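Local coordinates for protein glutamate racemase (Campylobacter jejuni, PDB 3UHF) that belongs to the Asp/Glu/hydantoin racemase family of two-domain alpha/beta enzymes and holds a bound D-glutamic acid in its pocket, at residues 57-62 and 254-259; 192-197 and 216-221. One frame throughout, in Å; residues are numbered along the deposited sequence.

Contact 1: 57-62 and 254-259. With DGL (D-glutamic acid), chain C.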
# COMPACT_ATOMS: atom_id res chain seq x y z
N ASP A 57 9.77 -0.31 -8.62
CA ASP A 57 10.55 0.60 -9.49
C ASP A 57 11.72 1.21 -8.71
O ASP A 57 11.83 2.43 -8.56
CB ASP A 57 9.64 1.68 -10.07
CG ASP A 57 10.34 2.53 -11.13
OD1 ASP A 57 11.45 2.14 -11.60
OD2 ASP A 57 9.77 3.58 -11.51
N THR A 58 12.57 0.35 -8.18
CA THR A 58 13.57 0.82 -7.23
C THR A 58 14.63 1.75 -7.85
O THR A 58 15.37 2.39 -7.12
CB THR A 58 14.27 -0.37 -6.54
OG1 THR A 58 14.79 -1.24 -7.54
CG2 THR A 58 13.27 -1.14 -5.67
N ALA A 59 14.70 1.81 -9.17
CA ALA A 59 15.66 2.72 -9.80
C ALA A 59 15.20 4.17 -9.67
O ALA A 59 16.01 5.08 -9.65
CB ALA A 59 15.85 2.38 -11.28
N ARG A 60 13.88 4.37 -9.57
CA ARG A 60 13.35 5.73 -9.61
C ARG A 60 12.63 6.17 -8.33
O ARG A 60 12.23 7.33 -8.21
CB ARG A 60 12.46 5.91 -10.85
CG ARG A 60 13.18 5.53 -12.14
CD ARG A 60 12.40 5.86 -13.40
NE ARG A 60 11.18 5.07 -13.48
CZ ARG A 60 10.52 4.85 -14.62
NH1 ARG A 60 10.97 5.37 -15.76
NH2 ARG A 60 9.42 4.11 -14.61
N VAL A 61 12.49 5.25 -7.39
CA VAL A 61 11.83 5.49 -6.11
C VAL A 61 12.58 6.63 -5.37
O VAL A 61 13.80 6.76 -5.51
CB VAL A 61 11.81 4.17 -5.28
CG1 VAL A 61 13.22 3.82 -4.79
CG2 VAL A 61 10.81 4.21 -4.10
N PRO A 62 11.87 7.48 -4.61
CA PRO A 62 10.44 7.52 -4.28
C PRO A 62 9.59 8.28 -5.28
O PRO A 62 10.09 9.11 -6.03
CB PRO A 62 10.43 8.29 -2.96
CG PRO A 62 11.50 9.32 -3.17
CD PRO A 62 12.60 8.57 -3.92
N ALA A 254 12.75 -5.91 -10.31
CA ALA A 254 12.98 -4.53 -9.92
C ALA A 254 13.76 -3.81 -11.01
O ALA A 254 14.53 -4.43 -11.75
CB ALA A 254 13.73 -4.46 -8.59
N SER A 255 13.57 -2.50 -11.10
CA SER A 255 14.27 -1.72 -12.11
C SER A 255 15.73 -1.46 -11.73
O SER A 255 16.50 -0.92 -12.53
CB SER A 255 13.53 -0.42 -12.41
OG SER A 255 13.31 0.32 -11.23
N SER A 256 16.11 -1.84 -10.52
CA SER A 256 17.52 -1.81 -10.12
C SER A 256 17.78 -2.81 -9.00
O SER A 256 16.89 -3.07 -8.20
CB SER A 256 17.92 -0.40 -9.67
OG SER A 256 17.22 -0.03 -8.49
N ASP A 257 18.98 -3.37 -8.96
CA ASP A 257 19.44 -4.20 -7.84
C ASP A 257 18.35 -5.11 -7.27
O ASP A 257 17.93 -4.95 -6.12
CB ASP A 257 20.01 -3.31 -6.73
CG ASP A 257 20.76 -4.10 -5.67
OD1 ASP A 257 20.98 -5.31 -5.86
OD2 ASP A 257 21.14 -3.50 -4.64
N VAL A 258 17.87 -6.04 -8.08
CA VAL A 258 16.76 -6.89 -7.67
C VAL A 258 17.12 -7.79 -6.49
O VAL A 258 16.26 -8.15 -5.70
CB VAL A 258 16.18 -7.70 -8.86
CG1 VAL A 258 17.15 -8.80 -9.30
CG2 VAL A 258 14.81 -8.28 -8.50
N GLU A 259 18.40 -8.14 -6.36
CA GLU A 259 18.81 -9.02 -5.27
C GLU A 259 18.59 -8.37 -3.90
O GLU A 259 18.27 -9.05 -2.93
CB GLU A 259 20.27 -9.48 -5.45
CG GLU A 259 20.46 -10.42 -6.64
CD GLU A 259 19.50 -11.61 -6.63
OE1 GLU A 259 18.99 -11.98 -7.72
OE2 GLU A 259 19.26 -12.17 -5.54
N DGL C . 5.18 3.45 -2.07
CA DGL C . 4.97 4.83 -1.63
C DGL C . 3.60 4.99 -1.01
O DGL C . 2.98 4.00 -0.58
CB DGL C . 6.04 5.25 -0.62
CG DGL C . 7.43 5.39 -1.22
CD DGL C . 7.44 6.42 -2.33
OE1 DGL C . 7.48 6.03 -3.52
OE2 DGL C . 7.37 7.63 -2.01
OXT DGL C . 3.10 6.10 -0.89
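At the C-terminal ends of two neighbouring parallel strands, 51-56 and 249-254, the chain turns out of the sheet, and Ser-255 and Ser-256 of one exit meet Asp-57, Thr-58 and Ala-59 of the other. Strand 249-254 is an edge strand of its sheet within this chain, and the loop it touches runs on into the pocket of D-glutamic acid. Ser-255 does most of the work. Its OG lies between its backbone N and carbonyl carbon (chi1 55°), which aims the hydroxyl at the turn: it donates to Asp-57 OD1 at 2.6 Å, on the anti lone pair, and accepts from Ala-59 N at 2.9 Å, with an N-H...O angle of 163°. Beside it, Thr-58 OG1 donates to Ser-256 O at 2.9 Å, tilted from the carbonyl plane, while the methyl of Ala-59 rests 3.8 Å from Ser-256 CB. The other carboxylate oxygen, Asp-57 OD2, is gripped side-on, in the guanidinium plane, by a salt bridge from Arg-60: NE, 2.8 Å from OD2, uses its syn lone pair, and NH2 reaches the same oxygen from above the carboxylate plane; Tyr-63 OH also bonds to OD2. Further along, after a cis peptide, Pro-62 CB lies 3.3 Å from OE2 of the ligand. With one oxygen held by Ser-255 and the other by Arg-60 and Tyr-63, the buried carboxylate of Asp-57 is fixed in rotation, and the arginine probably stabilises its negative charge.

Contact 2: 192-197 and 216-221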
# COMPACT_ATOMS: atom_id res chain seq x y z
N LYS A 192 3.22 17.14 16.69
CA LYS A 192 3.10 18.17 17.71
C LYS A 192 1.77 18.91 17.57
O LYS A 192 1.38 19.30 16.46
CB LYS A 192 4.29 19.13 17.65
CG LYS A 192 5.02 19.23 18.99
CD LYS A 192 5.24 17.85 19.61
CE LYS A 192 5.51 17.94 21.11
NZ LYS A 192 6.63 18.87 21.45
N ASN A 193 1.08 19.09 18.68
CA ASN A 193 -0.21 19.77 18.67
C ASN A 193 -1.22 19.10 17.73
O ASN A 193 -2.08 19.76 17.13
CB ASN A 193 -0.04 21.25 18.32
CG ASN A 193 0.95 21.94 19.23
OD1 ASN A 193 1.84 22.66 18.76
ND2 ASN A 193 0.81 21.72 20.53
N ILE A 194 -1.10 17.79 17.59
CA ILE A 194 -2.13 17.05 16.89
C ILE A 194 -2.96 16.31 17.92
O ILE A 194 -2.44 15.83 18.91
CB ILE A 194 -1.57 16.08 15.83
CG1 ILE A 194 -2.56 15.96 14.69
CG2 ILE A 194 -1.27 14.71 16.41
CD1 ILE A 194 -2.36 14.73 13.87
N THR A 195 -4.27 16.27 17.70
CA THR A 195 -5.14 15.55 18.62
C THR A 195 -5.00 14.05 18.38
O THR A 195 -4.74 13.63 17.25
CB THR A 195 -6.61 15.99 18.49
OG1 THR A 195 -6.99 16.00 17.12
CG2 THR A 195 -6.79 17.39 19.06
N THR A 196 -5.17 13.25 19.43
CA THR A 196 -5.06 11.80 19.31
C THR A 196 -6.25 11.24 18.55
O THR A 196 -7.39 11.45 18.94
CB THR A 196 -4.97 11.14 20.69
OG1 THR A 196 -3.81 11.64 21.38
CG2 THR A 196 -4.84 9.63 20.55
N PRO A 197 -5.99 10.51 17.46
CA PRO A 197 -7.11 10.06 16.63
C PRO A 197 -7.71 8.73 17.09
O PRO A 197 -7.06 7.95 17.78
CB PRO A 197 -6.46 9.90 15.25
CG PRO A 197 -5.06 9.49 15.57
CD PRO A 197 -4.69 10.22 16.83
N LYS A 216 2.49 2.89 20.12
CA LYS A 216 3.00 3.28 21.43
C LYS A 216 2.94 4.80 21.60
O LYS A 216 2.61 5.29 22.68
CB LYS A 216 4.43 2.76 21.63
CG LYS A 216 5.05 3.13 22.96
CD LYS A 216 6.49 2.62 23.05
CE LYS A 216 7.18 3.13 24.31
NZ LYS A 216 6.47 2.70 25.55
N TYR A 217 3.22 5.53 20.53
CA TYR A 217 3.17 7.00 20.57
C TYR A 217 1.75 7.49 20.87
O TYR A 217 1.55 8.34 21.74
CB TYR A 217 3.65 7.60 19.23
CG TYR A 217 3.70 9.13 19.26
CD1 TYR A 217 4.78 9.80 19.79
CD2 TYR A 217 2.63 9.88 18.77
CE1 TYR A 217 4.83 11.18 19.83
CE2 TYR A 217 2.66 11.27 18.81
CZ TYR A 217 3.77 11.91 19.34
OH TYR A 217 3.81 13.28 19.39
N PHE A 218 0.77 6.96 20.15
CA PHE A 218 -0.60 7.45 20.28
C PHE A 218 -1.39 6.82 21.43
O PHE A 218 -2.29 7.45 22.00
CB PHE A 218 -1.35 7.31 18.96
CG PHE A 218 -0.96 8.34 17.93
CD1 PHE A 218 -1.26 9.68 18.12
CD2 PHE A 218 -0.30 7.96 16.76
CE1 PHE A 218 -0.93 10.63 17.16
CE2 PHE A 218 0.04 8.90 15.80
CZ PHE A 218 -0.27 10.24 16.00
N GLY A 219 -1.05 5.59 21.78
CA GLY A 219 -1.74 4.90 22.87
C GLY A 219 -2.89 4.04 22.36
O GLY A 219 -3.20 4.03 21.17
N ASP A 220 -3.54 3.33 23.28
CA ASP A 220 -4.48 2.28 22.88
C ASP A 220 -5.84 2.77 22.39
O ASP A 220 -6.70 1.97 22.04
CB ASP A 220 -4.65 1.25 24.00
CG ASP A 220 -4.96 1.89 25.34
OD1 ASP A 220 -5.35 3.08 25.36
OD2 ASP A 220 -4.83 1.21 26.38
N LYS A 221 -6.06 4.09 22.38
CA LYS A 221 -7.33 4.59 21.86
C LYS A 221 -7.29 4.66 20.33
O LYS A 221 -8.33 4.80 19.68
CB LYS A 221 -7.67 5.96 22.47
CG LYS A 221 -7.31 7.15 21.61
CD LYS A 221 -8.56 7.84 21.06
CE LYS A 221 -8.70 9.26 21.61
NZ LYS A 221 -9.81 10.02 20.95
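Phe-218, in the last turn of helix 211-218, packs its ring on the loop that leads into strand 199-202, and has more surface buried here than any other residue of the contact. With CG anti to the carbonyl carbon (chi1 -76°), the ring is set beside Pro-197 and Ile-194. Pro-197 CD comes within 3.7 Å of Phe-218 CD1, obliquely to the ring, the two side chains crossing at about a right angle. Ile-194 arrives differently: its CG2 sits at the ring edge, near the ring plane, 4.2 Å from Phe-218 CE1. One face of the phenyl is covered from within the helix by Tyr-217, whose CD2 stands 3.8 Å above the ring centre. Phe-191 also meets this ring, and Leu-136 of strand 135-139 touches Phe-218, Pro-197 and Ile-194 alike.

Thr-196 follows in buried surface. Its methyl CG2, anti to the backbone N, sits between Phe-218 O and Lys-221 CG, 3.7 Å from each. Lys-221 is next: its chain, bent at chi2 and chi3, runs past the loop backbone, with CD 3.6 Å from Pro-197 O. NZ then makes a weak hydrogen bond of 3.5 Å to Thr-196 O and a long, weak ion pair with Asp-198.

Gly-219, the first residue past the helix, takes a positive phi and leads the chain on to strand 223-226. The end of helix 211-218 thus packs on the loop entering strand 199-202; this strand, the helix and strand 223-226 form a beta-alpha-beta crossover between adjacent parallel strands, the recurring unit of alpha/beta domains.

In the fold
Both contacts lie near the surface and join connections beside neighbouring parallel strands, but in different sheets and at different ends. Contact 1 links loops that follow strands 51-56 and 249-254 of the five-stranded sheet; contact 2 sets the end of helix 211-218 and the turn after it, ahead of strand 223-226, on the loop that precedes strand 199-202 of the four-stranded one. Their chemistry differs as well. The strand-exit loops of contact 1 are polar, bonded through hydroxyls and a carboxylate, and one continues into the ligand pocket. Contact 2 is chiefly apolar, with a lysine at its margin. Their centres are 34 Å apart, and in sequence contact 2 lies between the two segments of contact 1.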